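Local coordinates for protein proliferating cell nuclear antigen (Entamoeba histolytica, PDB 3P91) that probably raises the processivity of DNA polymerase delta during replication as a DNA-binding, three-subunit ring of the PCNA family, at residues 6-11 and 62-67; 12-17 and 89-94; 21-26 and 219-224; 73-78 and 120-125; 140-145 and 227-232. All coordinates share one frame; numbering follows the deposited sequence.

Contact 1: residues 6-11 and 62-67; sequences AFHAKF and FDEFQC
F7 pushes one corner of its ring into the face of F65, an offset edge-to-face pair with F7 CE1 3.5 Å from F65 CZ and the planes 78° apart. C67 fills the notch beside the same rim, its CB 3.5 Å from F7 CD1. The small bump of A9 fits the hollow between two larger rings: its CB lies 3.8 Å from CD1 of F65 and 4.0 Å from CD1 of F62. At the far end F62 lies alongside F11, pointing the same way, and F62 CE1 presses over one face of F11, off its centre, 3.3 Å from F11 CE1; the planes stay oblique at 45°. On the opposite face of the sheet the carboxylate of E64 fills the gap between H8 and K10. Its OE2 takes a nearly straight bond of 2.6 Å from H8 NE2, in the imidazole plane, and its OE1 forms a 3.1 Å salt bridge with K10 NZ. H8 ND1 also bonds D96, an acidic setting that could favour a protonated imidazole. K10 O accepts D63 N at 2.8 Å and, weakly, E64 N; with D63 and E64 both facing K10, this antiparallel pairing contains a classic beta bulge.

Contact 2: residues 12-17 and 89-94; sequences KEAALF and NDCGLI
N89 meets A15 at the start of helix 14-25, where the amide group at the end of its side chain packs against the methyl: N89 OD1 lies 3.5 Å from A15 CB. The backbone carbonyl of N89 works through water. A single molecule donates to N89 O at 2.7 Å and to E13 OE2 at 2.6 Å, and accepts from A15 N at 3.3 Å, so it joins both segments and serves a backbone N-H of the first helical turn. C91 follows, and its SG reaches A14 CB at 4.0 Å. The carbonyl of C91 stands against the same methyl, with O 3.7 Å from A14 CB. After G92, whose backbone turns to S109 on the next strand, L93 completes the hollow that receives A14: L93 CB is 3.9 Å from A14 CB. L93 CG is anti to its backbone N, and beyond it CD2 comes within 4.0 Å of F17 CD2, the two side chains crossing at about a right angle. Beyond this contact the F17 ring stacks on F11 and packs on L80, L84 and I57. The arrangement is that of a helix start packed beside a sheet in the N-terminal PCNA domain: the first turn of helix 14-25 is set against the loop leading into strand 92-97 and against L93.

Contact 3: residues 21-26 and 219-224; sequences VESLKS and AKSAPL
S221 OG, which lies 3.2 Å from S23 CB, has two polar partners: the carbonyl of F218, one turn back in its own chain, and a water 3.2 Å from S221 OG. That water also donates to S23 O, so the polar link between helix 14-25 and the residues after helix 212-218 runs through solvent, beside direct packing of the two serines. This is the junction of the two PCNA domains, where a helix of the N-terminal half meets residues 220-221 and L224 of the C-terminal half; helices such as 14-25 and 212-218 line the central channel in PCNA rings. The two serines approach closely because both side chains are small and their CA atoms are 4.5 Å apart. S23 OG, held beside its own backbone N (chi1 -52°), reaches back along the helix to bond R19 O; L224 CD1 lies 3.9 Å from S23 OG. S23, S221 and L224 all rest on L249 of strand 247-253, and S221 and L224 also touch F242, so both domains share one apolar floor. Nearer the surface the joint is looser. A second water lies 2.8 Å from S26 OG and makes only a weak bond with K220 NZ. The lysine chain runs extended beyond CG, and its aliphatic part passes the serine, K220 CD standing 4.1 Å from S26 OG.

Contact 4: residues 73-78 and 120-125; sequences LGINLT and LNLVDI
The connector between the two PCNA domains sets out here, as the chain leaving strand 114-121 passes over strand 71-76, and V123 N donates to G74 O at 2.7 Å. The N-H points well at its acceptor (161°), while the donor is tilted from the carbonyl plane. The touching parts run 90° apart. G74 has no side chain, and V123 O approaches to 3.3 Å from G74 CA in a CA-H...O contact, so that the glycine is met by both the N-H and the carbonyl of one residue. Three side chains close round this point. I125 CD1 lies 3.8 Å from G74 CA, V123 CG2 is 4.1 Å from N76 CB, and L122 spreads its methyls, CD1 to L73 CD2 at 3.9 Å and CD2 to I75 CG1 at 4.2 Å. L122 also packs on V104, I75 on F33 and L80. A water spans the wider part of the crossing, accepting from N76 N at 2.8 Å and donating to N121 O. N76 then starts helix 77-84: its OD1 accepts from H79 N and, weakly, from T78 N. L120 and N121 pack on M180 and A179 of a second subunit, so the crossing stands beside a subunit boundary. This is the beginning of the interdomain connecting loop characteristic of PCNA, here crossing strand 71-76.

Contact 5: residues 140-145 and 227-232; sequences IITLSS and NVKLSL
I141 and L230 satisfy each other twice: I141 N donates to L230 O at 2.8 Å, nearly straight at 174°, and L230 N returns a bond of 2.8 Å to I141 O. L143 and V228 form the next such pair, less evenly. V228 N reaches L143 O at 2.7 Å, but L143 N to V228 O is longer, 3.2 Å, and bent to 140°. Residues of the non-hydrogen-bonded pairs turn their backbone groups to the flanking strands, I140 to E201 and T142 to Q199 on one flank, K229 to E241 and S231 to I239 on the other. Three carbonyls also accept CA-H...O contacts, the closest from K229 CA to I141 O at 3.2 Å. This is antiparallel pairing inside the long sheet that runs through both PCNA domains, with strand 139-144 between 227-232 and 199-202. I141, L143, V228 and L230 form one face, and the last three pack on F148 of helix 145-158. On the other face I140 CG2 lies 3.5 Å from K229 CD, where the lysine chain crosses over it toward a long, weak ion pair with E241. T142 OG1 stands 3.6 Å from K229 CG. S144 is the N-cap of helix 145-158, its OG bonding E147 N. S145 OG is set between its backbone N and carbonyl carbon (chi1 58°) and bonds A225 O; the carbonyls of D226 and A222 are weaker alternatives for the same proton, while S145 CB packs 4.0 Å from V228 CB.

Overall arrangement
Contacts 1, 2 and 4 belong to the N-terminal domain, contact 5 to the C-terminal domain, and contact 3, about 5 Å from the centre of the chain, joins the two. Contacts 1 and 2, about 13 Å apart between centres, share one sheet through neighbouring strands 7-11 and 92-97; helix 14-25 carries on from contact 2 to contact 3, about 16 Å between centres. Along the chain contacts 1 and 2 interleave, as do 2 and 3; contact 4 is nested in the loop closed by contact 3, touching it through L77, and contact 5 follows 4 in series. Contacts 4 and 5, about 31 Å apart between centres, both reach the nine-stranded sheet. That continuous sheet and helix 14-25 tie the two domains together.

Contact 1: residues 6-11 and 62-67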
# COMPACT_ATOMS: atom_id res chain seq x y z
N ALA A 6 3.93 -10.83 40.78
CA ALA A 6 4.86 -11.91 40.43
C ALA A 6 5.90 -11.43 39.42
O ALA A 6 7.04 -11.89 39.42
CB ALA A 6 4.10 -13.10 39.88
N PHE A 7 5.49 -10.50 38.57
CA PHE A 7 6.37 -10.00 37.54
C PHE A 7 6.05 -8.55 37.20
O PHE A 7 4.90 -8.19 36.97
CB PHE A 7 6.29 -10.88 36.29
CG PHE A 7 7.23 -10.48 35.19
CD1 PHE A 7 8.60 -10.50 35.39
CD2 PHE A 7 6.74 -10.07 33.96
CE1 PHE A 7 9.46 -10.12 34.38
CE2 PHE A 7 7.59 -9.69 32.95
CZ PHE A 7 8.95 -9.72 33.16
N HIS A 8 7.09 -7.72 37.18
CA HIS A 8 6.98 -6.35 36.72
C HIS A 8 8.18 -5.97 35.85
O HIS A 8 9.33 -6.21 36.21
CB HIS A 8 6.83 -5.39 37.90
CG HIS A 8 7.00 -3.95 37.55
ND1 HIS A 8 6.03 -3.22 36.89
CD2 HIS A 8 8.03 -3.09 37.76
CE1 HIS A 8 6.46 -1.98 36.72
NE2 HIS A 8 7.67 -1.88 37.23
N ALA A 9 7.92 -5.37 34.70
CA ALA A 9 9.01 -4.97 33.81
C ALA A 9 8.66 -3.74 32.98
O ALA A 9 7.60 -3.69 32.36
CB ALA A 9 9.41 -6.13 32.91
N LYS A 10 9.54 -2.75 32.98
CA LYS A 10 9.40 -1.64 32.05
C LYS A 10 10.59 -1.54 31.13
O LYS A 10 11.73 -1.47 31.59
CB LYS A 10 9.23 -0.31 32.78
CG LYS A 10 9.07 0.86 31.82
CD LYS A 10 8.89 2.15 32.59
CE LYS A 10 10.15 2.45 33.37
NZ LYS A 10 9.85 3.02 34.72
N PHE A 11 10.33 -1.51 29.84
CA PHE A 11 11.39 -1.49 28.86
C PHE A 11 12.06 -0.13 28.79
O PHE A 11 11.44 0.89 29.05
CB PHE A 11 10.85 -1.87 27.49
CG PHE A 11 10.49 -3.32 27.37
CD1 PHE A 11 11.40 -4.23 26.87
CD2 PHE A 11 9.25 -3.77 27.80
CE1 PHE A 11 11.07 -5.57 26.77
CE2 PHE A 11 8.92 -5.11 27.70
CZ PHE A 11 9.83 -6.01 27.18
N PHE A 62 15.80 -3.16 30.33
CA PHE A 62 14.71 -2.57 31.09
C PHE A 62 15.18 -1.47 32.02
O PHE A 62 16.30 -1.49 32.52
CB PHE A 62 14.02 -3.65 31.92
CG PHE A 62 13.65 -4.87 31.13
CD1 PHE A 62 12.39 -4.98 30.56
CD2 PHE A 62 14.56 -5.90 30.96
CE1 PHE A 62 12.05 -6.11 29.83
CE2 PHE A 62 14.22 -7.03 30.24
CZ PHE A 62 12.97 -7.13 29.67
N ASP A 63 14.30 -0.51 32.26
CA ASP A 63 14.52 0.51 33.27
C ASP A 63 14.11 0.00 34.65
O ASP A 63 14.71 0.39 35.66
CB ASP A 63 13.74 1.78 32.93
CG ASP A 63 14.44 2.61 31.88
OD1 ASP A 63 13.74 3.26 31.06
OD2 ASP A 63 15.69 2.62 31.88
N GLU A 64 13.09 -0.85 34.69
CA GLU A 64 12.69 -1.55 35.90
C GLU A 64 12.50 -3.02 35.59
O GLU A 64 12.03 -3.38 34.51
CB GLU A 64 11.38 -0.99 36.46
CG GLU A 64 11.40 0.50 36.70
CD GLU A 64 10.08 1.02 37.22
OE1 GLU A 64 10.05 2.16 37.74
OE2 GLU A 64 9.08 0.30 37.11
N PHE A 65 12.89 -3.88 36.53
CA PHE A 65 12.73 -5.32 36.34
C PHE A 65 12.69 -6.06 37.67
O PHE A 65 13.59 -5.94 38.49
CB PHE A 65 13.83 -5.89 35.44
CG PHE A 65 13.54 -7.29 34.96
CD1 PHE A 65 12.89 -7.50 33.75
CD2 PHE A 65 13.90 -8.39 35.72
CE1 PHE A 65 12.61 -8.77 33.31
CE2 PHE A 65 13.63 -9.67 35.28
CZ PHE A 65 12.98 -9.87 34.08
N GLN A 66 11.63 -6.82 37.86
CA GLN A 66 11.45 -7.61 39.05
C GLN A 66 10.81 -8.92 38.66
O GLN A 66 9.74 -8.94 38.06
CB GLN A 66 10.56 -6.87 40.06
CG GLN A 66 10.08 -7.72 41.24
CD GLN A 66 11.20 -8.16 42.17
OE1 GLN A 66 12.36 -7.76 42.02
NE2 GLN A 66 10.87 -9.00 43.15
N CYS A 67 11.48 -10.01 38.99
CA CYS A 67 10.93 -11.34 38.82
C CYS A 67 11.67 -12.20 39.82
O CYS A 67 12.73 -12.72 39.52
CB CYS A 67 11.13 -11.84 37.39
SG CYS A 67 10.10 -13.25 36.93
O HOH W 1 8.57 -10.44 41.48

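Contact 2: residues 12-17 and 89-94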
# COMPACT_ATOMS: atom_id res chain seq x y z
N LYS A 12 13.34 -0.13 28.46
CA LYS A 12 14.02 1.10 28.11
C LYS A 12 13.44 1.61 26.80
O LYS A 12 13.11 2.78 26.67
CB LYS A 12 15.53 0.87 27.99
CG LYS A 12 16.23 0.82 29.33
CD LYS A 12 17.69 0.43 29.21
CE LYS A 12 18.39 0.58 30.55
NZ LYS A 12 19.78 0.01 30.53
N GLU A 13 13.29 0.70 25.84
CA GLU A 13 12.72 1.04 24.53
C GLU A 13 11.57 0.12 24.17
O GLU A 13 11.73 -1.10 24.14
CB GLU A 13 13.79 0.96 23.44
CG GLU A 13 14.94 1.96 23.58
CD GLU A 13 14.48 3.41 23.46
OE1 GLU A 13 15.16 4.28 24.04
OE2 GLU A 13 13.46 3.68 22.79
N ALA A 14 10.41 0.69 23.87
CA ALA A 14 9.25 -0.11 23.49
C ALA A 14 9.45 -0.80 22.14
O ALA A 14 8.93 -1.89 21.91
CB ALA A 14 7.99 0.75 23.48
N ALA A 15 10.21 -0.16 21.26
CA ALA A 15 10.52 -0.73 19.95
C ALA A 15 11.10 -2.13 20.07
O ALA A 15 10.78 -3.01 19.28
CB ALA A 15 11.48 0.18 19.21
N LEU A 16 11.96 -2.33 21.06
CA LEU A 16 12.64 -3.61 21.26
C LEU A 16 11.67 -4.79 21.35
O LEU A 16 11.85 -5.80 20.67
CB LEU A 16 13.53 -3.54 22.51
CG LEU A 16 14.58 -4.63 22.81
CD1 LEU A 16 13.99 -5.81 23.56
CD2 LEU A 16 15.24 -5.08 21.52
N PHE A 17 10.65 -4.67 22.19
CA PHE A 17 9.73 -5.78 22.40
C PHE A 17 8.75 -5.98 21.25
O PHE A 17 8.32 -7.09 20.97
CB PHE A 17 8.99 -5.61 23.72
CG PHE A 17 8.27 -6.84 24.18
CD1 PHE A 17 8.95 -8.03 24.38
CD2 PHE A 17 6.91 -6.81 24.44
CE1 PHE A 17 8.29 -9.16 24.81
CE2 PHE A 17 6.24 -7.93 24.87
CZ PHE A 17 6.94 -9.12 25.06
N ASN A 89 6.59 3.61 19.29
CA ASN A 89 7.96 3.37 19.74
C ASN A 89 8.32 4.33 20.86
O ASN A 89 9.24 4.10 21.63
CB ASN A 89 8.96 3.53 18.58
CG ASN A 89 8.95 2.36 17.61
OD1 ASN A 89 8.40 1.30 17.91
ND2 ASN A 89 9.58 2.53 16.46
N ASP A 90 7.56 5.42 20.93
CA ASP A 90 7.80 6.50 21.88
C ASP A 90 7.46 6.10 23.30
O ASP A 90 8.14 6.51 24.25
CB ASP A 90 6.93 7.70 21.50
CG ASP A 90 7.75 8.86 20.97
OD1 ASP A 90 7.21 9.64 20.16
OD2 ASP A 90 8.92 8.99 21.38
N CYS A 91 6.40 5.31 23.45
CA CYS A 91 5.74 5.13 24.74
C CYS A 91 6.57 4.38 25.79
O CYS A 91 7.63 3.82 25.49
CB CYS A 91 4.41 4.41 24.54
SG CYS A 91 4.57 2.60 24.52
N GLY A 92 6.06 4.37 27.02
CA GLY A 92 6.68 3.66 28.11
C GLY A 92 5.97 2.34 28.31
O GLY A 92 4.86 2.29 28.84
N LEU A 93 6.60 1.26 27.88
CA LEU A 93 5.94 -0.03 27.87
C LEU A 93 6.22 -0.83 29.15
O LEU A 93 7.37 -1.07 29.51
CB LEU A 93 6.33 -0.83 26.63
CG LEU A 93 5.70 -2.21 26.53
CD1 LEU A 93 4.21 -2.10 26.31
CD2 LEU A 93 6.34 -3.00 25.41
N ILE A 94 5.15 -1.24 29.82
CA ILE A 94 5.27 -1.98 31.06
C ILE A 94 4.50 -3.27 30.97
O ILE A 94 3.41 -3.33 30.40
CB ILE A 94 4.75 -1.16 32.25
CG1 ILE A 94 5.52 0.15 32.36
CG2 ILE A 94 4.89 -1.94 33.54
CD1 ILE A 94 4.81 1.19 33.18
O HOH W 2 11.55 2.83 21.25

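Contact 3: residues 21-26 and 219-224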
# COMPACT_ATOMS: atom_id res chain seq x y z
N VAL A 21 8.62 -9.44 19.07
CA VAL A 21 7.37 -10.15 18.81
C VAL A 21 7.03 -10.35 17.32
O VAL A 21 6.47 -11.38 16.94
CB VAL A 21 6.20 -9.49 19.57
CG1 VAL A 21 4.88 -10.10 19.16
CG2 VAL A 21 6.42 -9.65 21.05
N GLU A 22 7.36 -9.38 16.47
CA GLU A 22 7.22 -9.56 15.03
C GLU A 22 8.13 -10.66 14.52
O GLU A 22 7.69 -11.61 13.88
CB GLU A 22 7.55 -8.27 14.29
CG GLU A 22 6.46 -7.24 14.40
CD GLU A 22 5.10 -7.88 14.27
OE1 GLU A 22 4.32 -7.82 15.24
OE2 GLU A 22 4.82 -8.45 13.19
N SER A 23 9.42 -10.52 14.80
CA SER A 23 10.40 -11.49 14.40
C SER A 23 9.98 -12.88 14.85
O SER A 23 10.04 -13.84 14.10
CB SER A 23 11.75 -11.13 15.02
OG SER A 23 12.06 -9.78 14.74
N LEU A 24 9.53 -12.97 16.10
CA LEU A 24 9.14 -14.23 16.67
C LEU A 24 7.98 -14.85 15.95
O LEU A 24 7.97 -16.05 15.69
CB LEU A 24 8.73 -14.04 18.12
CG LEU A 24 9.79 -14.17 19.20
CD1 LEU A 24 9.14 -14.02 20.56
CD2 LEU A 24 10.49 -15.51 19.11
N LYS A 25 6.99 -14.03 15.64
CA LYS A 25 5.70 -14.55 15.23
C LYS A 25 5.69 -15.02 13.78
O LYS A 25 4.78 -15.73 13.35
CB LYS A 25 4.60 -13.53 15.53
CG LYS A 25 4.00 -12.83 14.35
CD LYS A 25 2.66 -12.24 14.76
CE LYS A 25 1.89 -11.69 13.58
NZ LYS A 25 2.63 -10.55 12.97
N SER A 26 6.73 -14.64 13.04
CA SER A 26 6.96 -15.14 11.69
C SER A 26 7.39 -16.62 11.69
O SER A 26 7.24 -17.31 10.68
CB SER A 26 8.04 -14.31 10.99
OG SER A 26 7.62 -12.96 10.79
N ALA A 219 14.97 -14.38 8.18
CA ALA A 219 15.61 -13.15 7.75
C ALA A 219 14.80 -11.92 8.10
O ALA A 219 15.34 -10.82 8.21
CB ALA A 219 15.86 -13.19 6.25
N LYS A 220 13.50 -12.11 8.29
CA LYS A 220 12.60 -11.01 8.59
C LYS A 220 12.82 -10.45 9.99
O LYS A 220 12.11 -9.53 10.40
CB LYS A 220 11.15 -11.45 8.45
CG LYS A 220 10.77 -11.90 7.07
CD LYS A 220 9.36 -12.45 7.06
CE LYS A 220 9.01 -13.07 5.72
NZ LYS A 220 7.66 -13.70 5.76
N SER A 221 13.78 -11.00 10.71
CA SER A 221 14.12 -10.52 12.05
C SER A 221 15.09 -9.34 11.98
O SER A 221 15.54 -8.83 13.01
CB SER A 221 14.72 -11.64 12.89
OG SER A 221 13.78 -12.69 13.07
N ALA A 222 15.39 -8.91 10.76
CA ALA A 222 16.34 -7.82 10.50
C ALA A 222 16.17 -6.59 11.40
O ALA A 222 17.16 -6.03 11.87
CB ALA A 222 16.28 -7.42 9.02
N PRO A 223 14.93 -6.16 11.65
CA PRO A 223 14.70 -4.99 12.50
C PRO A 223 15.42 -5.03 13.86
O PRO A 223 15.68 -3.98 14.44
CB PRO A 223 13.18 -5.02 12.71
CG PRO A 223 12.66 -5.64 11.47
CD PRO A 223 13.67 -6.69 11.10
N LEU A 224 15.75 -6.22 14.34
CA LEU A 224 16.36 -6.35 15.66
C LEU A 224 17.80 -5.86 15.70
O LEU A 224 18.32 -5.55 16.77
CB LEU A 224 16.32 -7.80 16.14
CG LEU A 224 15.03 -8.28 16.79
CD1 LEU A 224 15.15 -9.75 17.09
CD2 LEU A 224 14.75 -7.51 18.07
O HOH W 3 11.08 -13.95 11.88
O HOH W 4 5.93 -12.80 8.55

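Contact 4: residues 73-78 and 120-125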
# COMPACT_ATOMS: atom_id res chain seq x y z
N LEU A 73 5.11 -17.56 30.88
CA LEU A 73 3.88 -17.02 30.30
C LEU A 73 3.58 -17.62 28.94
O LEU A 73 4.35 -17.44 28.00
CB LEU A 73 3.97 -15.50 30.18
CG LEU A 73 4.49 -14.71 31.38
CD1 LEU A 73 4.89 -13.33 30.93
CD2 LEU A 73 3.47 -14.64 32.48
N GLY A 74 2.46 -18.32 28.84
CA GLY A 74 2.02 -18.90 27.59
C GLY A 74 1.38 -17.86 26.69
O GLY A 74 0.26 -17.42 26.94
N ILE A 75 2.08 -17.48 25.63
CA ILE A 75 1.69 -16.33 24.82
C ILE A 75 1.36 -16.63 23.36
O ILE A 75 2.19 -17.16 22.63
CB ILE A 75 2.77 -15.25 24.89
CG1 ILE A 75 2.67 -14.48 26.21
CG2 ILE A 75 2.64 -14.30 23.71
CD1 ILE A 75 3.78 -13.51 26.42
N ASN A 76 0.15 -16.27 22.95
CA ASN A 76 -0.24 -16.29 21.54
C ASN A 76 0.28 -15.03 20.87
O ASN A 76 -0.21 -13.92 21.13
CB ASN A 76 -1.76 -16.38 21.38
CG ASN A 76 -2.20 -16.38 19.92
OD1 ASN A 76 -1.77 -15.55 19.13
ND2 ASN A 76 -3.07 -17.32 19.57
N LEU A 77 1.29 -15.20 20.01
CA LEU A 77 2.00 -14.07 19.43
C LEU A 77 1.15 -13.26 18.46
O LEU A 77 1.39 -12.07 18.27
CB LEU A 77 3.29 -14.56 18.77
CG LEU A 77 4.31 -15.04 19.81
CD1 LEU A 77 5.20 -16.11 19.26
CD2 LEU A 77 5.11 -13.87 20.36
N THR A 78 0.15 -13.90 17.87
CA THR A 78 -0.78 -13.18 17.01
C THR A 78 -1.53 -12.14 17.85
O THR A 78 -1.72 -11.00 17.42
CB THR A 78 -1.76 -14.13 16.30
OG1 THR A 78 -1.06 -14.85 15.28
CG2 THR A 78 -2.88 -13.35 15.65
N LEU A 120 -4.08 -9.08 28.40
CA LEU A 120 -3.96 -10.17 27.45
C LEU A 120 -4.16 -11.51 28.13
O LEU A 120 -3.44 -11.85 29.06
CB LEU A 120 -2.60 -10.15 26.78
CG LEU A 120 -2.26 -11.44 26.03
CD1 LEU A 120 -3.29 -11.72 24.93
CD2 LEU A 120 -0.86 -11.38 25.45
N ASN A 121 -5.13 -12.29 27.66
CA ASN A 121 -5.37 -13.61 28.21
C ASN A 121 -4.20 -14.52 27.87
O ASN A 121 -3.82 -14.62 26.72
CB ASN A 121 -6.65 -14.22 27.63
CG ASN A 121 -7.87 -13.37 27.92
OD1 ASN A 121 -8.01 -12.82 29.01
ND2 ASN A 121 -8.75 -13.25 26.94
N LEU A 122 -3.64 -15.17 28.88
CA LEU A 122 -2.55 -16.10 28.64
C LEU A 122 -3.10 -17.44 28.19
O LEU A 122 -4.28 -17.74 28.36
CB LEU A 122 -1.70 -16.27 29.89
CG LEU A 122 -1.03 -14.98 30.36
CD1 LEU A 122 -0.25 -15.19 31.63
CD2 LEU A 122 -0.15 -14.46 29.27
N VAL A 123 -2.22 -18.25 27.63
CA VAL A 123 -2.59 -19.54 27.09
C VAL A 123 -1.83 -20.66 27.80
O VAL A 123 -0.82 -20.43 28.48
CB VAL A 123 -2.27 -19.59 25.59
CG1 VAL A 123 -2.94 -20.80 24.95
CG2 VAL A 123 -2.74 -18.31 24.92
N ASP A 124 -2.34 -21.88 27.66
CA ASP A 124 -1.63 -23.06 28.14
C ASP A 124 -0.85 -23.67 27.00
O ASP A 124 -1.41 -24.15 26.02
CB ASP A 124 -2.61 -24.08 28.70
CG ASP A 124 -2.79 -23.94 30.19
OD1 ASP A 124 -1.85 -23.45 30.85
OD2 ASP A 124 -3.87 -24.32 30.70
N ILE A 125 0.47 -23.64 27.13
CA ILE A 125 1.33 -24.20 26.12
C ILE A 125 2.06 -25.41 26.68
O ILE A 125 2.90 -25.28 27.57
CB ILE A 125 2.32 -23.16 25.60
CG1 ILE A 125 1.54 -21.96 25.05
CG2 ILE A 125 3.21 -23.75 24.55
CD1 ILE A 125 2.39 -20.92 24.41
O HOH W 5 -1.29 -14.70 24.80

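Contact 5: residues 140-145 and 227-232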
# COMPACT_ATOMS: atom_id res chain seq x y z
N ILE A 140 32.06 -17.78 9.86
CA ILE A 140 31.07 -16.92 10.48
C ILE A 140 30.93 -15.64 9.67
O ILE A 140 31.86 -14.85 9.57
CB ILE A 140 31.45 -16.56 11.92
CG1 ILE A 140 31.49 -17.82 12.79
CG2 ILE A 140 30.47 -15.58 12.49
CD1 ILE A 140 32.08 -17.59 14.14
N ILE A 141 29.75 -15.45 9.10
CA ILE A 141 29.52 -14.34 8.20
C ILE A 141 28.69 -13.25 8.84
O ILE A 141 27.67 -13.51 9.46
CB ILE A 141 28.80 -14.81 6.95
CG1 ILE A 141 29.64 -15.88 6.25
CG2 ILE A 141 28.54 -13.64 6.04
CD1 ILE A 141 28.89 -16.67 5.24
N THR A 142 29.14 -12.01 8.67
CA THR A 142 28.42 -10.86 9.18
C THR A 142 28.14 -9.92 8.02
O THR A 142 29.01 -9.66 7.19
CB THR A 142 29.21 -10.12 10.25
OG1 THR A 142 29.40 -10.98 11.39
CG2 THR A 142 28.47 -8.86 10.68
N LEU A 143 26.92 -9.41 7.97
CA LEU A 143 26.43 -8.73 6.80
C LEU A 143 25.23 -7.91 7.21
O LEU A 143 24.53 -8.28 8.14
CB LEU A 143 26.03 -9.78 5.78
CG LEU A 143 24.88 -9.41 4.85
CD1 LEU A 143 25.26 -8.28 3.89
CD2 LEU A 143 24.44 -10.63 4.09
N SER A 144 25.00 -6.79 6.53
CA SER A 144 23.79 -6.01 6.74
C SER A 144 22.58 -6.94 6.75
O SER A 144 22.38 -7.72 5.82
CB SER A 144 23.64 -4.95 5.64
OG SER A 144 22.31 -4.47 5.54
N SER A 145 21.78 -6.86 7.80
CA SER A 145 20.61 -7.72 7.93
C SER A 145 19.55 -7.35 6.91
O SER A 145 18.78 -8.20 6.46
CB SER A 145 20.03 -7.61 9.33
OG SER A 145 19.69 -6.26 9.61
N ASN A 227 23.10 -5.67 11.55
CA ASN A 227 23.71 -6.79 10.84
C ASN A 227 23.13 -8.14 11.26
O ASN A 227 22.58 -8.28 12.35
CB ASN A 227 25.22 -6.77 11.05
CG ASN A 227 25.90 -5.60 10.35
OD1 ASN A 227 25.60 -5.30 9.20
ND2 ASN A 227 26.82 -4.95 11.05
N VAL A 228 23.26 -9.14 10.39
CA VAL A 228 22.90 -10.51 10.74
C VAL A 228 24.16 -11.36 10.76
O VAL A 228 25.04 -11.18 9.91
CB VAL A 228 21.89 -11.12 9.75
CG1 VAL A 228 22.44 -11.10 8.35
CG2 VAL A 228 21.53 -12.54 10.18
N LYS A 229 24.27 -12.27 11.72
CA LYS A 229 25.41 -13.17 11.77
C LYS A 229 25.03 -14.62 11.49
O LYS A 229 24.25 -15.22 12.22
CB LYS A 229 26.15 -13.06 13.09
CG LYS A 229 27.57 -13.59 13.01
CD LYS A 229 28.26 -13.54 14.35
CE LYS A 229 27.74 -14.62 15.26
NZ LYS A 229 28.60 -14.76 16.47
N LEU A 230 25.60 -15.16 10.42
CA LEU A 230 25.36 -16.54 10.04
C LEU A 230 26.60 -17.36 10.36
O LEU A 230 27.67 -17.13 9.80
CB LEU A 230 25.08 -16.64 8.55
CG LEU A 230 23.98 -15.80 7.91
CD1 LEU A 230 24.23 -14.31 8.07
CD2 LEU A 230 23.89 -16.15 6.43
N SER A 231 26.45 -18.32 11.26
CA SER A 231 27.52 -19.24 11.57
C SER A 231 27.31 -20.52 10.77
O SER A 231 26.34 -21.24 10.97
CB SER A 231 27.53 -19.54 13.06
OG SER A 231 27.87 -18.37 13.78
N LEU A 232 28.26 -20.79 9.88
CA LEU A 232 28.09 -21.78 8.83
C LEU A 232 28.93 -23.05 9.01
O LEU A 232 30.14 -22.98 9.22
CB LEU A 232 28.42 -21.12 7.49
CG LEU A 232 28.07 -21.82 6.17
CD1 LEU A 232 26.63 -22.27 6.18
CD2 LEU A 232 28.33 -20.87 5.01